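Local coordinates for protein pinoresinol-lariciresinol reductase (Thuja plicata, PDB 1QYD) that catalyses the NADPH-dependent, enantioselective reduction of (-)-pinoresinol to (-)-lariciresinol and then of (-)-lariciresinol to (+)-secoisolariciresinol in lignan biosynthesis, at residues M159-F164 and V303-Y308; A169-H174 and C270-I275; V200-I205 and P298-V303. All blocks are in the same frame, centred on the assembly; numbering follows the deposited sequence.

Contact 1 of 3, residues M159-F164 and V303-Y308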
ATOM      1  N   MET A 159     -15.721 -17.193  -5.162  1.00 17.99           N
ATOM      2  CA  MET A 159     -15.383 -17.588  -3.814  1.00 15.18           C
ATOM      3  C   MET A 159     -14.839 -18.976  -3.810  1.00 13.59           C
ATOM      4  O   MET A 159     -15.439 -19.868  -4.416  1.00 11.91           O
ATOM      5  CB  MET A 159     -16.600 -17.558  -2.876  1.00 15.77           C
ATOM      6  CG  MET A 159     -17.093 -16.154  -2.547  1.00 13.26           C
ATOM      7  SD  MET A 159     -18.456 -16.148  -1.367  1.00 21.01           S
ATOM      8  CE  MET A 159     -19.711 -16.536  -2.525  1.00  7.84           C
ATOM      9  N   PHE A 160     -13.691 -19.144  -3.135  1.00  9.99           N
ATOM     10  CA  PHE A 160     -13.143 -20.481  -3.008  1.00 13.42           C
ATOM     11  C   PHE A 160     -13.965 -21.073  -1.875  1.00 12.34           C
ATOM     12  O   PHE A 160     -14.193 -20.439  -0.851  1.00 17.15           O
ATOM     13  CB  PHE A 160     -11.648 -20.492  -2.610  1.00 15.61           C
ATOM     14  CG  PHE A 160     -10.662 -19.689  -3.465  1.00 14.01           C
ATOM     15  CD1 PHE A 160     -10.734 -19.679  -4.860  1.00 14.59           C
ATOM     16  CD2 PHE A 160      -9.693 -18.914  -2.816  1.00 12.75           C
ATOM     17  CE1 PHE A 160      -9.835 -18.877  -5.576  1.00 22.33           C
ATOM     18  CE2 PHE A 160      -8.805 -18.120  -3.540  1.00  7.62           C
ATOM     19  CZ  PHE A 160      -8.875 -18.098  -4.922  1.00  5.78           C
ATOM     20  N   ALA A 161     -14.477 -22.279  -2.062  1.00 11.11           N
ATOM     21  CA  ALA A 161     -15.325 -22.921  -1.080  1.00  7.73           C
ATOM     22  C   ALA A 161     -14.643 -23.161   0.270  1.00 11.47           C
ATOM     23  O   ALA A 161     -15.245 -22.990   1.322  1.00 13.09           O
ATOM     24  CB  ALA A 161     -15.770 -24.188  -1.716  1.00  8.26           C
ATOM     25  N   GLY A 162     -13.351 -23.480   0.296  1.00 13.02           N
ATOM     26  CA  GLY A 162     -12.611 -23.625   1.539  1.00 11.86           C
ATOM     27  C   GLY A 162     -12.208 -22.316   2.184  1.00 10.86           C
ATOM     28  O   GLY A 162     -11.257 -22.257   2.954  1.00 12.69           O
ATOM     29  N   TYR A 163     -12.900 -21.241   1.864  1.00 13.44           N
ATOM     30  CA  TYR A 163     -12.632 -19.944   2.451  1.00 12.53           C
ATOM     31  C   TYR A 163     -13.951 -19.331   2.872  1.00 18.23           C
ATOM     32  O   TYR A 163     -13.982 -18.535   3.808  1.00 18.97           O
ATOM     33  CB  TYR A 163     -11.978 -19.027   1.443  1.00 12.52           C
ATOM     34  CG  TYR A 163     -10.560 -18.686   1.815  1.00 16.74           C
ATOM     35  CD1 TYR A 163     -10.300 -17.831   2.881  1.00 23.72           C
ATOM     36  CD2 TYR A 163      -9.513 -19.265   1.105  1.00 24.12           C
ATOM     37  CE1 TYR A 163      -8.980 -17.564   3.240  1.00 32.89           C
ATOM     38  CE2 TYR A 163      -8.187 -19.005   1.450  1.00 27.62           C
ATOM     39  CZ  TYR A 163      -7.944 -18.157   2.515  1.00 32.29           C
ATOM     40  OH  TYR A 163      -6.653 -17.894   2.857  1.00 32.81           O
ATOM     41  N   PHE A 164     -15.043 -19.657   2.161  1.00 18.11           N
ATOM     42  CA  PHE A 164     -16.341 -19.103   2.500  1.00 21.81           C
ATOM     43  C   PHE A 164     -17.355 -20.173   2.868  1.00 21.58           C
ATOM     44  O   PHE A 164     -18.249 -19.886   3.645  1.00 19.96           O
ATOM     45  CB  PHE A 164     -16.852 -18.201   1.318  1.00 18.56           C
ATOM     46  CG  PHE A 164     -16.072 -16.884   1.247  1.00 16.61           C
ATOM     47  CD1 PHE A 164     -15.035 -16.719   0.310  1.00 19.22           C
ATOM     48  CD2 PHE A 164     -16.307 -15.878   2.186  1.00 11.60           C
ATOM     49  CE1 PHE A 164     -14.237 -15.573   0.326  1.00  5.45           C
ATOM     50  CE2 PHE A 164     -15.509 -14.739   2.203  1.00  9.53           C
ATOM     51  CZ  PHE A 164     -14.475 -14.591   1.276  1.00  8.54           C
ATOM     52  N   VAL A 303     -17.271 -29.638  -8.704  1.00 29.33           N
ATOM     53  CA  VAL A 303     -17.717 -30.007  -7.382  1.00 27.58           C
ATOM     54  C   VAL A 303     -18.739 -28.998  -6.894  1.00 27.17           C
ATOM     55  O   VAL A 303     -18.606 -27.774  -7.001  1.00 32.93           O
ATOM     56  CB  VAL A 303     -16.463 -30.076  -6.507  1.00 20.36           C
ATOM     57  CG1 VAL A 303     -16.742 -30.070  -5.036  1.00 17.80           C
ATOM     58  CG2 VAL A 303     -15.811 -31.395  -6.828  1.00 28.97           C
ATOM     59  N   THR A 304     -19.812 -29.610  -6.406  1.00 26.75           N
ATOM     60  CA  THR A 304     -20.948 -28.895  -5.835  1.00 18.82           C
ATOM     61  C   THR A 304     -20.654 -28.652  -4.352  1.00 19.80           C
ATOM     62  O   THR A 304     -19.754 -29.285  -3.776  1.00 16.18           O
ATOM     63  CB  THR A 304     -22.220 -29.754  -6.069  1.00 14.91           C
ATOM     64  OG1 THR A 304     -22.182 -30.956  -5.303  1.00 16.13           O
ATOM     65  CG2 THR A 304     -22.295 -30.142  -7.533  1.00 10.85           C
ATOM     66  N   MET A 305     -21.359 -27.704  -3.709  1.00 16.43           N
ATOM     67  CA  MET A 305     -21.123 -27.433  -2.293  1.00 11.82           C
ATOM     68  C   MET A 305     -21.651 -28.519  -1.342  1.00 10.15           C
ATOM     69  O   MET A 305     -21.420 -28.527  -0.148  1.00  7.59           O
ATOM     70  CB  MET A 305     -21.738 -26.095  -1.974  1.00 11.27           C
ATOM     71  CG  MET A 305     -21.202 -25.050  -2.910  1.00 15.87           C
ATOM     72  SD  MET A 305     -19.409 -25.209  -2.936  1.00 17.60           S
ATOM     73  CE  MET A 305     -19.193 -24.389  -1.406  1.00 21.80           C
ATOM     74  N   ASP A 306     -22.378 -29.474  -1.894  1.00 10.44           N
ATOM     75  CA  ASP A 306     -22.896 -30.657  -1.258  1.00 10.41           C
ATOM     76  C   ASP A 306     -21.708 -31.578  -1.206  1.00 11.19           C
ATOM     77  O   ASP A 306     -21.289 -31.991  -0.138  1.00 17.61           O
ATOM     78  CB  ASP A 306     -24.023 -31.222  -2.124  1.00 14.84           C
ATOM     79  CG  ASP A 306     -25.272 -30.331  -2.190  1.00 22.23           C
ATOM     80  OD1 ASP A 306     -25.250 -29.265  -2.817  1.00 21.74           O
ATOM     81  OD2 ASP A 306     -26.279 -30.699  -1.577  1.00 30.06           O
ATOM     82  N   SER A 307     -21.088 -31.877  -2.335  1.00 13.31           N
ATOM     83  CA  SER A 307     -19.930 -32.742  -2.339  1.00 17.09           C
ATOM     84  C   SER A 307     -18.679 -32.142  -1.685  1.00 12.34           C
ATOM     85  O   SER A 307     -17.875 -32.874  -1.100  1.00 12.70           O
ATOM     86  CB  SER A 307     -19.735 -33.123  -3.785  1.00 16.58           C
ATOM     87  OG  SER A 307     -20.963 -33.698  -4.240  1.00 20.86           O
ATOM     88  N   TYR A 308     -18.512 -30.815  -1.735  1.00 10.05           N
ATOM     89  CA  TYR A 308     -17.444 -30.123  -1.024  1.00  8.31           C
ATOM     90  C   TYR A 308     -17.727 -30.117   0.481  1.00  8.51           C
ATOM     91  O   TYR A 308     -16.832 -30.425   1.273  1.00  6.33           O
ATOM     92  CB  TYR A 308     -17.316 -28.685  -1.511  1.00  8.95           C
ATOM     93  CG  TYR A 308     -16.034 -27.998  -1.039  1.00 14.25           C
ATOM     94  CD1 TYR A 308     -14.906 -28.081  -1.837  1.00  7.57           C
ATOM     95  CD2 TYR A 308     -15.957 -27.301   0.175  1.00 22.21           C
ATOM     96  CE1 TYR A 308     -13.711 -27.496  -1.450  1.00 11.73           C
ATOM     97  CE2 TYR A 308     -14.749 -26.700   0.570  1.00 23.43           C
ATOM     98  CZ  TYR A 308     -13.632 -26.809  -0.257  1.00 21.00           C
ATOM     99  OH  TYR A 308     -12.422 -26.238   0.091  1.00 27.63           O
TER
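The methyl of Ala-161 lies over one face of the Tyr-308 ring, a buried CH-pi contact that brings the C-terminal helix 305-309 against the chain just beyond edge strand 159-160 of the small mixed sheet in this NmrA-type, Rossmann-clan reductase. Ala-161 CB stands 3.5 Å from the ring centroid of Tyr-308, only 10° off the normal and almost over the middle of the ring. The phenol reaches it because CG of Tyr-308 is anti to the backbone N (chi1 -167°). From another direction comes Met-305, whose chain, bent at chi2 and chi3, sets CE 3.4 Å from Ala-161 CB. The Ala-161 methyl thus meets the ring face and, roughly at right angles to it, the S-methyl of Met-305. The phenol oxygen bonds to Glu-197, which also receives a weak bond from Gly-162 N; the close approach of that N to Tyr-308 OH is badly angled and is no bond. An alanine in place of Tyr-308 would probably leave the Ala-161 methyl without its aromatic cover and Glu-197 without its phenol partner. Thr-304 N-caps the helix carrying the ring: its OG1 accepts from Ser-307 N at 3.3 Å, with a nearly straight N-H...O angle of 171°.

Contact 2 of 3, residues A169-H174 and C270-I275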
ATOM      1  N   ALA A 169     -19.079 -18.410   5.920  1.00 19.07           N
ATOM      2  CA  ALA A 169     -18.795 -16.993   5.747  1.00 15.74           C
ATOM      3  C   ALA A 169     -18.768 -16.139   7.019  1.00 18.03           C
ATOM      4  O   ALA A 169     -19.086 -14.940   7.024  1.00 14.90           O
ATOM      5  CB  ALA A 169     -19.797 -16.419   4.752  1.00 15.74           C
ATOM      6  N   GLN A 170     -18.274 -16.730   8.123  1.00 19.07           N
ATOM      7  CA  GLN A 170     -18.329 -16.032   9.393  1.00 18.85           C
ATOM      8  C   GLN A 170     -17.148 -15.200   9.810  1.00 21.05           C
ATOM      9  O   GLN A 170     -15.972 -15.563   9.720  1.00 28.05           O
ATOM     10  CB  GLN A 170     -18.648 -17.032  10.474  1.00 19.24           C
ATOM     11  CG  GLN A 170     -20.129 -16.818  10.826  1.00 25.32           C
ATOM     12  CD  GLN A 170     -21.122 -17.828  10.281  1.00 17.61           C
ATOM     13  OE1 GLN A 170     -22.067 -17.533   9.559  1.00 25.51           O
ATOM     14  NE2 GLN A 170     -20.963 -19.074  10.666  1.00 21.82           N
ATOM     15  N   LEU A 171     -17.592 -14.047  10.304  1.00 23.03           N
ATOM     16  CA  LEU A 171     -16.804 -12.906  10.758  1.00 23.67           C
ATOM     17  C   LEU A 171     -15.692 -13.195  11.736  1.00 24.18           C
ATOM     18  O   LEU A 171     -15.023 -12.248  12.172  1.00 25.72           O
ATOM     19  CB  LEU A 171     -17.688 -11.824  11.455  1.00 28.59           C
ATOM     20  CG  LEU A 171     -18.888 -11.078  10.856  1.00 26.34           C
ATOM     21  CD1 LEU A 171     -19.324  -9.981  11.795  1.00 24.25           C
ATOM     22  CD2 LEU A 171     -18.507 -10.431   9.552  1.00 31.12           C
ATOM     23  N   ASP A 172     -15.550 -14.473  12.123  1.00 25.84           N
ATOM     24  CA  ASP A 172     -14.600 -14.894  13.145  1.00 29.93           C
ATOM     25  C   ASP A 172     -13.324 -15.525  12.628  1.00 30.86           C
ATOM     26  O   ASP A 172     -12.336 -15.646  13.363  1.00 33.55           O
ATOM     27  CB  ASP A 172     -15.282 -15.868  14.149  1.00 23.49           C
ATOM     28  CG  ASP A 172     -15.892 -17.169  13.658  1.00 24.59           C
ATOM     29  OD1 ASP A 172     -15.736 -17.563  12.508  1.00 32.14           O
ATOM     30  OD2 ASP A 172     -16.548 -17.816  14.457  1.00 30.60           O
ATOM     31  N   GLY A 173     -13.371 -15.919  11.354  1.00 29.04           N
ATOM     32  CA  GLY A 173     -12.193 -16.435  10.694  1.00 27.22           C
ATOM     33  C   GLY A 173     -11.957 -17.903  10.913  1.00 26.81           C
ATOM     34  O   GLY A 173     -10.965 -18.407  10.404  1.00 34.32           O
ATOM     35  N   HIS A 174     -12.806 -18.636  11.634  1.00 23.34           N
ATOM     36  CA  HIS A 174     -12.629 -20.067  11.806  1.00 18.66           C
ATOM     37  C   HIS A 174     -12.871 -20.679  10.438  1.00 12.96           C
ATOM     38  O   HIS A 174     -13.721 -20.190   9.717  1.00 14.10           O
ATOM     39  CB  HIS A 174     -13.647 -20.631  12.839  1.00 26.00           C
ATOM     40  CG  HIS A 174     -13.646 -20.018  14.250  1.00 34.38           C
ATOM     41  ND1 HIS A 174     -13.187 -18.829  14.679  1.00 38.66           N
ATOM     42  CD2 HIS A 174     -14.207 -20.640  15.347  1.00 34.71           C
ATOM     43  CE1 HIS A 174     -13.455 -18.719  15.965  1.00 34.99           C
ATOM     44  NE2 HIS A 174     -14.070 -19.810  16.361  1.00 40.28           N
ATOM     45  N   CYS A 270     -16.576  -5.687   3.875  1.00 31.92           N
ATOM     46  CA  CYS A 270     -16.639  -4.780   2.716  1.00 34.18           C
ATOM     47  C   CYS A 270     -15.778  -5.306   1.603  1.00 35.18           C
ATOM     48  O   CYS A 270     -14.824  -4.731   1.080  1.00 42.45           O
ATOM     49  CB  CYS A 270     -16.195  -3.308   2.984  1.00 31.23           C
ATOM     50  SG  CYS A 270     -14.464  -2.871   3.256  1.00 24.49           S
ATOM     51  N   HIS A 271     -16.287  -6.479   1.266  1.00 33.33           N
ATOM     52  CA  HIS A 271     -15.765  -7.424   0.302  1.00 32.55           C
ATOM     53  C   HIS A 271     -16.787  -8.485   0.616  1.00 30.09           C
ATOM     54  O   HIS A 271     -17.641  -8.802  -0.192  1.00 30.00           O
ATOM     55  CB  HIS A 271     -14.322  -7.760   0.703  1.00 36.05           C
ATOM     56  CG  HIS A 271     -13.774  -9.149   0.467  1.00 38.86           C
ATOM     57  ND1 HIS A 271     -13.119  -9.846   1.382  1.00 42.13           N
ATOM     58  CD2 HIS A 271     -13.836  -9.875  -0.694  1.00 44.24           C
ATOM     59  CE1 HIS A 271     -12.778 -10.972   0.806  1.00 47.55           C
ATOM     60  NE2 HIS A 271     -13.208 -10.989  -0.440  1.00 46.39           N
ATOM     61  N   LEU A 272     -16.785  -8.957   1.854  1.00 28.40           N
ATOM     62  CA  LEU A 272     -17.814  -9.839   2.360  1.00 23.61           C
ATOM     63  C   LEU A 272     -19.139  -9.096   2.354  1.00 22.86           C
ATOM     64  O   LEU A 272     -20.217  -9.684   2.380  1.00 25.82           O
ATOM     65  CB  LEU A 272     -17.414 -10.215   3.739  1.00 19.53           C
ATOM     66  CG  LEU A 272     -18.219 -11.157   4.553  1.00 11.57           C
ATOM     67  CD1 LEU A 272     -18.201 -12.540   3.966  1.00  9.26           C
ATOM     68  CD2 LEU A 272     -17.599 -11.184   5.929  1.00 14.01           C
ATOM     69  N   TYR A 273     -19.029  -7.769   2.348  1.00 22.14           N
ATOM     70  CA  TYR A 273     -20.168  -6.901   2.267  1.00 24.31           C
ATOM     71  C   TYR A 273     -20.461  -6.547   0.809  1.00 22.30           C
ATOM     72  O   TYR A 273     -21.565  -6.118   0.496  1.00 24.73           O
ATOM     73  CB  TYR A 273     -19.870  -5.685   3.174  1.00 31.35           C
ATOM     74  CG  TYR A 273     -19.993  -6.012   4.689  1.00 44.99           C
ATOM     75  CD1 TYR A 273     -20.935  -5.329   5.480  1.00 47.94           C
ATOM     76  CD2 TYR A 273     -19.234  -7.020   5.313  1.00 49.52           C
ATOM     77  CE1 TYR A 273     -21.122  -5.636   6.836  1.00 48.89           C
ATOM     78  CE2 TYR A 273     -19.416  -7.338   6.670  1.00 49.74           C
ATOM     79  CZ  TYR A 273     -20.363  -6.645   7.425  1.00 51.02           C
ATOM     80  OH  TYR A 273     -20.576  -6.970   8.759  1.00 57.24           O
ATOM     81  N   GLN A 274     -19.546  -6.756  -0.146  1.00 18.44           N
ATOM     82  CA  GLN A 274     -19.832  -6.567  -1.565  1.00  9.92           C
ATOM     83  C   GLN A 274     -20.391  -7.876  -2.093  1.00 13.71           C
ATOM     84  O   GLN A 274     -21.238  -7.846  -2.973  1.00 16.56           O
ATOM     85  CB  GLN A 274     -18.583  -6.256  -2.354  1.00 11.59           C
ATOM     86  CG  GLN A 274     -17.583  -5.279  -1.741  1.00 14.39           C
ATOM     87  CD  GLN A 274     -17.906  -3.791  -1.695  1.00 17.52           C
ATOM     88  OE1 GLN A 274     -18.697  -3.229  -2.460  1.00 28.15           O
ATOM     89  NE2 GLN A 274     -17.230  -3.101  -0.785  1.00 19.61           N
ATOM     90  N   ILE A 275     -19.899  -9.039  -1.620  1.00 18.36           N
ATOM     91  CA  ILE A 275     -20.416 -10.393  -1.890  1.00 19.01           C
ATOM     92  C   ILE A 275     -21.902 -10.616  -1.432  1.00 21.64           C
ATOM     93  O   ILE A 275     -22.792 -10.967  -2.222  1.00 17.89           O
ATOM     94  CB  ILE A 275     -19.506 -11.459  -1.172  1.00 10.70           C
ATOM     95  CG1 ILE A 275     -18.112 -11.447  -1.694  1.00 15.30           C
ATOM     96  CG2 ILE A 275     -19.990 -12.862  -1.456  1.00 10.50           C
ATOM     97  CD1 ILE A 275     -17.209 -12.392  -0.867  1.00 14.71           C
TER
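Leu-272 meets Leu-171 and Ala-169 with the two arms of its side chain, and so illustrates how one branched residue can serve two neighbours in a loop. Its CB points toward the segment 169-174 from the first turn of helix 272-275, and with CG anti to the backbone N (chi1 -178°) the fork is carried straight on into the interface. There the branches part. Leu-272 CD1 lies 4.3 Å from Ala-169 CB and 4.0 Å from Ala-169 O, an oxygen hydrogen-bonded to Tyr-185. Leu-272 CD2 meets Leu-171 CD2 at 3.8 Å, methyl against methyl, the two leucines running at a slant to each other. Leu-171 CD2 also lies at the edge of the Tyr-273 ring, near its plane, 4.1 Å from Tyr-273 OH, with the two side chains nearly perpendicular.

Leu-171 is presented by a type I beta turn from Gln-170 to Gly-173, closed by the bond from Gly-173 N to Gln-170 O. An Asx turn overlaps its end, in which Asp-172 OD1 accepts from His-174 N at 3.2 Å, from above the carboxylate plane. Across the contact, His-271, thought to bind substrate, stands at the N-cap position, although its side chain takes no part here. Phe-164 packs on Leu-272, so the leucine joins the loop to helix 161-164. With no hydrogen bond between the segments, apolar side chains carry the contact, methyls merely grazing a carbonyl and a hydroxyl oxygen: it depends on fit and exclusion of water, while Gly-173 N, His-174 N and Ala-169 O bond within the turns or to other residues.

Contact 3 of 3, residues V200-I205 and P298-V303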
ATOM      1  N   VAL A 200     -10.988 -24.328  -9.965  1.00 13.38           N
ATOM      2  CA  VAL A 200     -10.344 -23.071 -10.413  1.00 11.36           C
ATOM      3  C   VAL A 200      -8.981 -23.263 -11.131  1.00 11.31           C
ATOM      4  O   VAL A 200      -8.654 -22.586 -12.097  1.00 14.94           O
ATOM      5  CB  VAL A 200     -10.157 -22.150  -9.188  1.00 10.17           C
ATOM      6  CG1 VAL A 200      -9.469 -20.842  -9.572  1.00 13.42           C
ATOM      7  CG2 VAL A 200     -11.511 -21.871  -8.584  1.00  7.43           C
ATOM      8  N   GLY A 201      -8.150 -24.199 -10.684  1.00  8.83           N
ATOM      9  CA  GLY A 201      -6.893 -24.507 -11.299  1.00  2.00           C
ATOM     10  C   GLY A 201      -7.174 -25.202 -12.589  1.00  5.26           C
ATOM     11  O   GLY A 201      -6.642 -24.770 -13.593  1.00 13.91           O
ATOM     12  N   THR A 202      -8.019 -26.230 -12.599  1.00  8.81           N
ATOM     13  CA  THR A 202      -8.362 -27.001 -13.794  1.00  9.47           C
ATOM     14  C   THR A 202      -8.909 -26.108 -14.902  1.00 16.74           C
ATOM     15  O   THR A 202      -8.505 -26.253 -16.055  1.00 24.04           O
ATOM     16  CB  THR A 202      -9.411 -28.072 -13.488  1.00  2.00           C
ATOM     17  OG1 THR A 202      -8.901 -28.974 -12.498  1.00 20.00           O
ATOM     18  CG2 THR A 202      -9.751 -28.859 -14.743  1.00  2.00           C
ATOM     19  N   TYR A 203      -9.808 -25.169 -14.575  1.00 14.99           N
ATOM     20  CA  TYR A 203     -10.364 -24.266 -15.553  1.00 14.73           C
ATOM     21  C   TYR A 203      -9.373 -23.200 -16.015  1.00 23.38           C
ATOM     22  O   TYR A 203      -9.585 -22.646 -17.105  1.00 27.58           O
ATOM     23  CB  TYR A 203     -11.612 -23.568 -14.985  1.00 14.82           C
ATOM     24  CG  TYR A 203     -12.861 -24.429 -14.983  1.00 14.51           C
ATOM     25  CD1 TYR A 203     -13.635 -24.551 -13.816  1.00 15.42           C
ATOM     26  CD2 TYR A 203     -13.207 -25.131 -16.138  1.00 16.95           C
ATOM     27  CE1 TYR A 203     -14.748 -25.380 -13.798  1.00  8.22           C
ATOM     28  CE2 TYR A 203     -14.320 -25.959 -16.121  1.00 15.03           C
ATOM     29  CZ  TYR A 203     -15.075 -26.080 -14.953  1.00 13.98           C
ATOM     30  OH  TYR A 203     -16.140 -26.951 -14.961  1.00 17.45           O
ATOM     31  N   THR A 204      -8.328 -22.837 -15.230  1.00 23.90           N
ATOM     32  CA  THR A 204      -7.385 -21.857 -15.738  1.00 21.26           C
ATOM     33  C   THR A 204      -6.380 -22.548 -16.637  1.00 21.49           C
ATOM     34  O   THR A 204      -5.938 -21.880 -17.569  1.00 25.86           O
ATOM     35  CB  THR A 204      -6.576 -21.081 -14.652  1.00 21.76           C
ATOM     36  OG1 THR A 204      -5.861 -22.020 -13.903  1.00 29.00           O
ATOM     37  CG2 THR A 204      -7.429 -20.322 -13.696  1.00 17.83           C
ATOM     38  N   ILE A 205      -6.012 -23.835 -16.466  1.00 14.53           N
ATOM     39  CA  ILE A 205      -5.082 -24.422 -17.410  1.00 14.07           C
ATOM     40  C   ILE A 205      -5.758 -24.811 -18.726  1.00 16.72           C
ATOM     41  O   ILE A 205      -5.101 -24.970 -19.764  1.00 19.55           O
ATOM     42  CB  ILE A 205      -4.365 -25.602 -16.696  1.00  5.01           C
ATOM     43  CG1 ILE A 205      -3.202 -24.997 -15.966  1.00  4.14           C
ATOM     44  CG2 ILE A 205      -3.706 -26.607 -17.600  1.00  2.00           C
ATOM     45  CD1 ILE A 205      -3.611 -24.233 -14.698  1.00 19.27           C
ATOM     46  N   PRO A 298     -17.325 -28.134 -20.882  1.00 19.93           N
ATOM     47  CA  PRO A 298     -18.467 -28.849 -20.341  1.00 27.54           C
ATOM     48  C   PRO A 298     -18.035 -30.187 -19.745  1.00 31.47           C
ATOM     49  O   PRO A 298     -18.559 -30.640 -18.729  1.00 37.45           O
ATOM     50  CB  PRO A 298     -19.383 -28.923 -21.536  1.00 26.19           C
ATOM     51  CG  PRO A 298     -18.438 -29.182 -22.679  1.00 21.82           C
ATOM     52  CD  PRO A 298     -17.385 -28.155 -22.335  1.00 19.96           C
ATOM     53  N   GLU A 299     -17.007 -30.779 -20.353  1.00 33.51           N
ATOM     54  CA  GLU A 299     -16.372 -32.012 -19.922  1.00 30.37           C
ATOM     55  C   GLU A 299     -15.762 -31.974 -18.525  1.00 29.33           C
ATOM     56  O   GLU A 299     -15.755 -32.980 -17.807  1.00 33.03           O
ATOM     57  CB  GLU A 299     -15.332 -32.344 -20.972  1.00 29.95           C
ATOM     58  CG  GLU A 299     -14.555 -31.160 -21.612  1.00 29.08           C
ATOM     59  CD  GLU A 299     -13.383 -30.596 -20.830  1.00 26.99           C
ATOM     60  OE1 GLU A 299     -12.954 -29.483 -21.126  1.00 26.28           O
ATOM     61  OE2 GLU A 299     -12.893 -31.280 -19.940  1.00 27.22           O
ATOM     62  N   VAL A 300     -15.274 -30.798 -18.118  1.00 23.53           N
ATOM     63  CA  VAL A 300     -14.729 -30.647 -16.797  1.00 22.53           C
ATOM     64  C   VAL A 300     -15.864 -30.837 -15.814  1.00 31.15           C
ATOM     65  O   VAL A 300     -17.031 -30.512 -16.044  1.00 32.32           O
ATOM     66  CB  VAL A 300     -14.122 -29.264 -16.587  1.00 23.56           C
ATOM     67  CG1 VAL A 300     -13.391 -29.165 -15.256  1.00 24.23           C
ATOM     68  CG2 VAL A 300     -13.086 -29.010 -17.636  1.00 26.77           C
ATOM     69  N   LYS A 301     -15.360 -31.459 -14.744  1.00 38.35           N
ATOM     70  CA  LYS A 301     -15.987 -31.919 -13.502  1.00 38.72           C
ATOM     71  C   LYS A 301     -16.081 -30.926 -12.318  1.00 39.26           C
ATOM     72  O   LYS A 301     -15.109 -30.778 -11.544  1.00 43.82           O
ATOM     73  CB  LYS A 301     -15.210 -33.208 -13.085  1.00 43.22           C
ATOM     74  CG  LYS A 301     -13.643 -33.209 -12.923  1.00 38.64           C
ATOM     75  CD  LYS A 301     -12.872 -33.886 -14.081  1.00 35.38           C
ATOM     76  CE  LYS A 301     -12.658 -33.006 -15.302  1.00 34.14           C
ATOM     77  NZ  LYS A 301     -12.350 -33.761 -16.506  1.00 31.74           N
ATOM     78  N   TYR A 302     -17.207 -30.204 -12.122  1.00 35.13           N
ATOM     79  CA  TYR A 302     -17.222 -29.312 -10.976  1.00 32.08           C
ATOM     80  C   TYR A 302     -17.947 -29.921  -9.802  1.00 31.44           C
ATOM     81  O   TYR A 302     -18.948 -30.638  -9.886  1.00 30.73           O
ATOM     82  CB  TYR A 302     -17.855 -27.923 -11.287  1.00 28.69           C
ATOM     83  CG  TYR A 302     -19.309 -27.876 -11.689  1.00 31.20           C
ATOM     84  CD1 TYR A 302     -19.635 -27.976 -13.040  1.00 26.42           C
ATOM     85  CD2 TYR A 302     -20.312 -27.775 -10.710  1.00 35.32           C
ATOM     86  CE1 TYR A 302     -20.978 -27.984 -13.424  1.00 29.98           C
ATOM     87  CE2 TYR A 302     -21.661 -27.788 -11.093  1.00 35.18           C
ATOM     88  CZ  TYR A 302     -21.986 -27.896 -12.453  1.00 36.26           C
ATOM     89  OH  TYR A 302     -23.314 -27.939 -12.857  1.00 41.96           O
ATOM     90  N   VAL A 303     -17.271 -29.638  -8.704  1.00 29.33           N
ATOM     91  CA  VAL A 303     -17.717 -30.007  -7.382  1.00 27.58           C
ATOM     92  C   VAL A 303     -18.739 -28.998  -6.894  1.00 27.17           C
ATOM     93  O   VAL A 303     -18.606 -27.774  -7.001  1.00 32.93           O
ATOM     94  CB  VAL A 303     -16.463 -30.076  -6.507  1.00 20.36           C
ATOM     95  CG1 VAL A 303     -16.742 -30.070  -5.036  1.00 17.80           C
ATOM     96  CG2 VAL A 303     -15.811 -31.395  -6.828  1.00 28.97           C
TER
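Helix 197-207 is faced here by an irregular chain that becomes extended from Val-300 onward, the CA atoms of Tyr-203 and Val-300 coming nearest at 7.8 Å. The contact lays the segment leading into the C-terminal helix of this NmrA-type reductase against a helix whose Thr-204 and Ile-205 pack on helix 17-26, directly after the glycine-rich loop inferred to bind NADP(+) in the Rossmann fold.

Val-300 is the central residue of the interface. Its CB points to the helix and lies 3.3 Å from Tyr-203 CE2, and the valine approaches the ring obliquely, neither squarely over it nor in its plane. Since CG1 is anti to the backbone N (chi1 -173°), Val-300 CG1 lies along the outer part of the phenol, 3.5 Å from Tyr-203 CZ, while Val-300 CG2 is 3.6 Å from Tyr-203 CE2. The tyrosine and valine side chains therefore pass one another in opposite senses, and the branched carbon is packed closely against the CE2 and OH end of the ring. Val-300 CG1 has a second neighbour one residue back on the helix: Thr-202 CG2, at 3.7 Å. The threonine divides its labour, giving its methyl to this apolar patch while OG1 bonds to the backbone O of Asp-198, a turn earlier. Beyond the valine, the phenol oxygen of Tyr-203 comes to the edge of the Tyr-302 ring, near its plane.

No hydrogen bond crosses between the segments, but polar links flank them: Glu-299 makes a salt bridge with Lys-206, and Val-303 N bonds to Asp-199. Inside the helix, Thr-204 OG1 donates to Gly-201 O at 2.9 Å, tilted 22° from the carbonyl plane.

How the contacts relate
Contacts 1 and 3 share Val-303, so one C-terminal stretch meets helix 197-207 first and then the chain after strand 159-160; their centres are about 14 Å apart. The centres of contacts 1 and 2 are about 15 Å apart, yet the two touch, Phe-164 CZ coming 4.0 Å from His-271 CE1 and Met-159 SD 3.6 Å from Ile-275 CG2. Contacts 2 and 3, centres about 26 Å apart, do not touch. Along the sequence, 2 and 3 interleave, both nested in the loop closed by contact 1. Segment 159-164 thus links the inferred substrate-binding His-271 to the C-terminal segment, which contact 3 ties to helix 197-207, packed on helix 17-26 of the Rossmann part.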